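Local coordinates for putative nisin-resistance protein (Streptococcus agalactiae 515, PDB 4Y68) that is probably a serine peptidase of family S41 that recognises the lantibiotic nisin and confers resistance to it, at residues Ile126-Tyr137 / Asn160-Met168. Numbering follows the deposited sequence.
Sequences ISKLDKRSISHY and NTGGNMIPM
With CG anti to the backbone N (chi1 -166°), Asn164 points its amide at the carbonyl of Lys128, while Tyr137, likewise anti (chi1 -178°), sends its side chain across that of Pro167 at about a right angle. Asn164 ND2 donates to Lys128 O at 2.9 Å, almost straight (174° at the hydrogen) and in the planes of both the amide and the carbonyl. A water that ND2 also meets carries the link on to Leu129 O. The other end of the amide, OD1, caps helix 165-171 by accepting from Ile166 N, and the backbone N of Asn164 bonds Ile126 O at 2.7 Å. That carbonyl also takes a CA-H...O contact from Gly163, in a single bridge between Ile126 and Gly163.

Beside these polar bonds, Ile134 CB rests on Pro167 CG (3.9 Å), and Tyr137 CD1 sits 3.8 Å from Pro167 CB. Met168 CE reaches Ile126 CG2 at 4.0 Å, the two side chains running past each other in opposite directions. Tyr137 OH bonds Pro124 O, and Gly163 O accepts from Ser229 OG, at the start of helix 229-235. One asparagine thus both starts a helix and ties it to the loop leading into helix 131-147, its amide rotation set by bonds at both ends.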
ATOM      1  N   ILE A 126       2.486  -7.642  -4.165  1.00 22.07           N
ATOM      2  CA  ILE A 126       3.814  -7.603  -4.762  1.00 21.88           C
ATOM      3  C   ILE A 126       4.593  -6.471  -4.117  1.00 25.25           C
ATOM      4  O   ILE A 126       4.101  -5.340  -4.034  1.00 20.42           O
ATOM      5  CB  ILE A 126       3.782  -7.378  -6.275  1.00 19.50           C
ATOM      6  CG1 ILE A 126       5.198  -7.112  -6.794  1.00 20.02           C
ATOM      7  CG2 ILE A 126       2.850  -6.219  -6.631  1.00 19.80           C
ATOM      8  CD1 ILE A 126       5.287  -7.047  -8.315  1.00 22.39           C
ATOM      9  N   SER A 127       5.806  -6.784  -3.676  1.00 24.15           N
ATOM     10  CA  SER A 127       6.648  -5.839  -2.959  1.00 26.28           C
ATOM     11  C   SER A 127       7.882  -5.473  -3.745  1.00 35.03           C
ATOM     12  O   SER A 127       8.701  -4.672  -3.281  1.00 29.64           O
ATOM     13  CB  SER A 127       7.069  -6.418  -1.616  1.00 31.99           C
ATOM     14  OG  SER A 127       6.233  -5.880  -0.607  1.00 41.68           O
ATOM     15  N   LYS A 128       8.026  -6.083  -4.922  1.00 27.20           N
ATOM     16  CA  LYS A 128       9.220  -5.891  -5.717  1.00 26.21           C
ATOM     17  C   LYS A 128       9.314  -4.462  -6.183  1.00 30.63           C
ATOM     18  O   LYS A 128       8.296  -3.782  -6.328  1.00 32.25           O
ATOM     19  CB  LYS A 128       9.244  -6.861  -6.887  1.00 31.42           C
ATOM     20  CG  LYS A 128       9.912  -8.190  -6.506  1.00 32.55           C
ATOM     21  CD  LYS A 128       9.614  -9.278  -7.513  1.00 39.99           C
ATOM     22  CE  LYS A 128      10.249 -10.616  -7.125  1.00 44.82           C
ATOM     23  NZ  LYS A 128       9.781 -11.706  -8.037  1.00 46.83           N
ATOM     24  N   LEU A 129      10.554  -4.009  -6.359  1.00 30.63           N
ATOM     25  CA  LEU A 129      10.873  -2.646  -6.794  1.00 31.71           C
ATOM     26  C   LEU A 129      11.432  -2.638  -8.205  1.00 30.88           C
ATOM     27  O   LEU A 129      11.259  -1.674  -8.934  1.00 29.97           O
ATOM     28  CB  LEU A 129      11.907  -1.987  -5.862  1.00 32.72           C
ATOM     29  CG  LEU A 129      11.559  -1.831  -4.388  1.00 32.02           C
ATOM     30  CD1 LEU A 129      12.667  -1.063  -3.667  1.00 23.66           C
ATOM     31  CD2 LEU A 129      10.207  -1.118  -4.288  1.00 28.21           C
ATOM     32  N   ASP A 130      12.133  -3.710  -8.566  1.00 33.13           N
ATOM     33  CA  ASP A 130      12.816  -3.768  -9.848  1.00 36.53           C
ATOM     34  C   ASP A 130      11.846  -3.622 -11.018  1.00 33.90           C
ATOM     35  O   ASP A 130      10.753  -4.190 -11.031  1.00 33.81           O
ATOM     36  CB  ASP A 130      13.610  -5.070  -9.970  1.00 33.62           C
ATOM     37  CG  ASP A 130      12.746  -6.229 -10.287  1.00 37.83           C
ATOM     38  OD1 ASP A 130      12.628  -6.553 -11.489  1.00 39.20           O
ATOM     39  OD2 ASP A 130      12.161  -6.798  -9.341  1.00 38.54           O
ATOM     40  N   LYS A 131      12.269  -2.833 -11.995  1.00 35.31           N
ATOM     41  CA  LYS A 131      11.439  -2.409 -13.123  1.00 35.09           C
ATOM     42  C   LYS A 131      10.821  -3.564 -13.912  1.00 34.36           C
ATOM     43  O   LYS A 131       9.686  -3.470 -14.396  1.00 32.83           O
ATOM     44  CB  LYS A 131      12.297  -1.548 -14.052  1.00 35.21           C
ATOM     45  CG  LYS A 131      11.577  -0.718 -15.092  1.00 38.43           C
ATOM     46  CD  LYS A 131      12.625   0.094 -15.878  1.00 37.25           C
ATOM     47  CE  LYS A 131      12.048   1.353 -16.526  1.00 40.52           C
ATOM     48  NZ  LYS A 131      11.288   1.137 -17.790  1.00 43.42           N
ATOM     49  N   ARG A 132      11.575  -4.645 -14.059  1.00 32.36           N
ATOM     50  CA  ARG A 132      11.117  -5.761 -14.881  1.00 37.39           C
ATOM     51  C   ARG A 132       9.941  -6.455 -14.222  1.00 30.26           C
ATOM     52  O   ARG A 132       8.914  -6.666 -14.858  1.00 31.96           O
ATOM     53  CB  ARG A 132      12.249  -6.763 -15.148  1.00 36.52           C
ATOM     54  CG  ARG A 132      11.809  -7.956 -16.004  1.00 45.80           C
ATOM     55  CD  ARG A 132      12.972  -8.881 -16.412  1.00 55.42           C
ATOM     56  NE  ARG A 132      13.714  -8.375 -17.570  1.00 65.84           N
ATOM     57  CZ  ARG A 132      14.895  -7.760 -17.501  1.00 68.94           C
ATOM     58  NH1 ARG A 132      15.489  -7.577 -16.323  1.00 65.80           N
ATOM     59  NH2 ARG A 132      15.490  -7.331 -18.611  1.00 56.44           N
ATOM     60  N   SER A 133      10.095  -6.791 -12.946  1.00 29.89           N
ATOM     61  CA  SER A 133       9.041  -7.459 -12.196  1.00 30.48           C
ATOM     62  C   SER A 133       7.761  -6.640 -12.150  1.00 29.53           C
ATOM     63  O   SER A 133       6.663  -7.185 -12.310  1.00 25.91           O
ATOM     64  CB  SER A 133       9.487  -7.751 -10.762  1.00 32.37           C
ATOM     65  OG  SER A 133      10.689  -8.482 -10.717  1.00 30.89           O
ATOM     66  N   ILE A 134       7.891  -5.341 -11.884  1.00 27.78           N
ATOM     67  CA  ILE A 134       6.693  -4.539 -11.669  1.00 27.80           C
ATOM     68  C   ILE A 134       6.019  -4.293 -12.994  1.00 25.44           C
ATOM     69  O   ILE A 134       4.814  -4.140 -13.034  1.00 27.82           O
ATOM     70  CB  ILE A 134       6.967  -3.177 -10.969  1.00 28.49           C
ATOM     71  CG1 ILE A 134       7.773  -2.252 -11.871  1.00 31.84           C
ATOM     72  CG2 ILE A 134       7.614  -3.377  -9.596  1.00 27.83           C
ATOM     73  CD1 ILE A 134       7.964  -0.841 -11.292  1.00 34.06           C
ATOM     74  N   SER A 135       6.790  -4.272 -14.080  1.00 26.96           N
ATOM     75  CA  SER A 135       6.217  -4.127 -15.421  1.00 27.21           C
ATOM     76  C   SER A 135       5.535  -5.428 -15.909  1.00 26.67           C
ATOM     77  O   SER A 135       4.533  -5.401 -16.636  1.00 25.67           O
ATOM     78  CB  SER A 135       7.301  -3.698 -16.413  1.00 32.51           C
ATOM     79  OG  SER A 135       7.941  -2.499 -15.980  1.00 36.67           O
ATOM     80  N   HIS A 136       6.077  -6.567 -15.503  1.00 26.82           N
ATOM     81  CA  HIS A 136       5.408  -7.827 -15.770  1.00 29.20           C
ATOM     82  C   HIS A 136       4.071  -7.888 -15.023  1.00 28.60           C
ATOM     83  O   HIS A 136       3.076  -8.339 -15.572  1.00 31.52           O
ATOM     84  CB  HIS A 136       6.297  -9.011 -15.390  1.00 31.10           C
ATOM     85  CG  HIS A 136       5.610 -10.332 -15.516  1.00 39.72           C
ATOM     86  ND1 HIS A 136       5.768 -11.345 -14.598  1.00 42.73           N
ATOM     87  CD2 HIS A 136       4.740 -10.795 -16.445  1.00 46.71           C
ATOM     88  CE1 HIS A 136       5.024 -12.379 -14.955  1.00 40.44           C
ATOM     89  NE2 HIS A 136       4.392 -12.071 -16.072  1.00 41.94           N
ATOM     90  N   TYR A 137       4.035  -7.404 -13.782  1.00 29.77           N
ATOM     91  CA  TYR A 137       2.793  -7.416 -13.007  1.00 26.34           C
ATOM     92  C   TYR A 137       1.749  -6.499 -13.642  1.00 24.31           C
ATOM     93  O   TYR A 137       0.644  -6.936 -13.929  1.00 23.24           O
ATOM     94  CB  TYR A 137       3.064  -7.005 -11.555  1.00 23.40           C
ATOM     95  CG  TYR A 137       1.864  -7.018 -10.593  1.00 21.51           C
ATOM     96  CD1 TYR A 137       0.814  -6.104 -10.717  1.00 20.91           C
ATOM     97  CD2 TYR A 137       1.831  -7.902  -9.516  1.00 22.94           C
ATOM     98  CE1 TYR A 137      -0.259  -6.107  -9.806  1.00 22.73           C
ATOM     99  CE2 TYR A 137       0.777  -7.910  -8.593  1.00 18.84           C
ATOM    100  CZ  TYR A 137      -0.256  -7.014  -8.745  1.00 22.36           C
ATOM    101  OH  TYR A 137      -1.283  -7.035  -7.844  1.00 20.53           O
ATOM    102  N   ASN A 160      -4.556  -9.658  -0.292  1.00 20.64           N
ATOM    103  CA  ASN A 160      -3.495  -8.775  -0.789  1.00 19.17           C
ATOM    104  C   ASN A 160      -3.122  -7.828   0.341  1.00 19.11           C
ATOM    105  O   ASN A 160      -3.908  -6.957   0.701  1.00 20.50           O
ATOM    106  CB  ASN A 160      -3.952  -8.016  -2.043  1.00 20.65           C
ATOM    107  CG  ASN A 160      -2.905  -7.057  -2.587  1.00 20.05           C
ATOM    108  OD1 ASN A 160      -1.955  -6.666  -1.898  1.00 22.19           O
ATOM    109  ND2 ASN A 160      -3.097  -6.640  -3.835  1.00 18.36           N
ATOM    110  N   THR A 161      -1.937  -8.018   0.917  1.00 19.61           N
ATOM    111  CA  THR A 161      -1.512  -7.234   2.091  1.00 21.23           C
ATOM    112  C   THR A 161      -0.630  -6.045   1.705  1.00 22.89           C
ATOM    113  O   THR A 161       0.029  -5.430   2.559  1.00 23.32           O
ATOM    114  CB  THR A 161      -0.732  -8.099   3.105  1.00 22.48           C
ATOM    115  OG1 THR A 161       0.516  -8.476   2.519  1.00 21.03           O
ATOM    116  CG2 THR A 161      -1.523  -9.390   3.476  1.00 23.91           C
ATOM    117  N   GLY A 162      -0.609  -5.725   0.420  1.00 18.49           N
ATOM    118  CA  GLY A 162       0.061  -4.518  -0.014  1.00 21.85           C
ATOM    119  C   GLY A 162       1.353  -4.758  -0.748  1.00 24.19           C
ATOM    120  O   GLY A 162       1.511  -5.747  -1.466  1.00 23.14           O
ATOM    121  N   GLY A 163       2.285  -3.838  -0.556  1.00 21.11           N
ATOM    122  CA  GLY A 163       3.529  -3.824  -1.297  1.00 20.43           C
ATOM    123  C   GLY A 163       3.634  -2.562  -2.133  1.00 21.83           C
ATOM    124  O   GLY A 163       3.227  -1.481  -1.703  1.00 22.89           O
ATOM    125  N   ASN A 164       4.162  -2.712  -3.342  1.00 21.65           N
ATOM    126  CA  ASN A 164       4.416  -1.597  -4.248  1.00 20.49           C
ATOM    127  C   ASN A 164       3.139  -1.104  -4.922  1.00 20.85           C
ATOM    128  O   ASN A 164       2.576  -1.803  -5.748  1.00 22.93           O
ATOM    129  CB  ASN A 164       5.451  -2.045  -5.292  1.00 20.76           C
ATOM    130  CG  ASN A 164       6.057  -0.898  -6.069  1.00 21.56           C
ATOM    131  OD1 ASN A 164       5.492   0.185  -6.148  1.00 22.68           O
ATOM    132  ND2 ASN A 164       7.218  -1.150  -6.678  1.00 25.05           N
ATOM    133  N   MET A 165       2.669   0.085  -4.548  1.00 18.85           N
ATOM    134  CA  MET A 165       1.481   0.698  -5.165  1.00 21.99           C
ATOM    135  C   MET A 165       1.557   0.820  -6.702  1.00 21.28           C
ATOM    136  O   MET A 165       0.556   0.668  -7.393  1.00 23.27           O
ATOM    137  CB  MET A 165       1.245   2.092  -4.586  1.00 23.28           C
ATOM    138  CG  MET A 165       0.547   2.084  -3.244  1.00 27.04           C
ATOM    139  SD  MET A 165      -1.218   2.228  -3.393  1.00 26.31           S
ATOM    140  CE  MET A 165      -1.398   3.910  -3.889  1.00 24.18           C
ATOM    141  N   ILE A 166       2.751   1.064  -7.215  1.00 19.96           N
ATOM    142  CA  ILE A 166       2.953   1.429  -8.622  1.00 26.39           C
ATOM    143  C   ILE A 166       2.425   0.403  -9.658  1.00 24.71           C
ATOM    144  O   ILE A 166       1.694   0.775 -10.576  1.00 25.41           O
ATOM    145  CB  ILE A 166       4.453   1.698  -8.871  1.00 22.79           C
ATOM    146  CG1 ILE A 166       4.850   3.015  -8.204  1.00 26.94           C
ATOM    147  CG2 ILE A 166       4.751   1.769 -10.349  1.00 29.40           C
ATOM    148  CD1 ILE A 166       6.340   3.351  -8.346  1.00 26.77           C
ATOM    149  N   PRO A 167       2.787  -0.881  -9.516  1.00 23.34           N
ATOM    150  CA  PRO A 167       2.236  -1.899 -10.423  1.00 22.42           C
ATOM    151  C   PRO A 167       0.742  -2.189 -10.200  1.00 26.51           C
ATOM    152  O   PRO A 167       0.028  -2.598 -11.136  1.00 21.67           O
ATOM    153  CB  PRO A 167       3.079  -3.139 -10.103  1.00 27.08           C
ATOM    154  CG  PRO A 167       3.725  -2.855  -8.765  1.00 23.26           C
ATOM    155  CD  PRO A 167       3.924  -1.390  -8.732  1.00 19.99           C
ATOM    156  N   MET A 168       0.267  -1.989  -8.971  1.00 25.08           N
ATOM    157  CA  MET A 168      -1.150  -2.197  -8.665  1.00 27.45           C
ATOM    158  C   MET A 168      -2.019  -1.133  -9.307  1.00 24.90           C
ATOM    159  O   MET A 168      -2.961  -1.438 -10.049  1.00 28.62           O
ATOM    160  CB  MET A 168      -1.392  -2.211  -7.148  1.00 23.84           C
ATOM    161  CG  MET A 168      -0.814  -3.412  -6.478  1.00 26.25           C
ATOM    162  SD  MET A 168      -1.329  -3.587  -4.770  1.00 24.82           S
ATOM    163  CE  MET A 168       0.069  -4.573  -4.252  1.00 18.21           C
TER
HETATM  164  O   HOH W   1       9.590   0.398  -7.912  1.00 26.96           O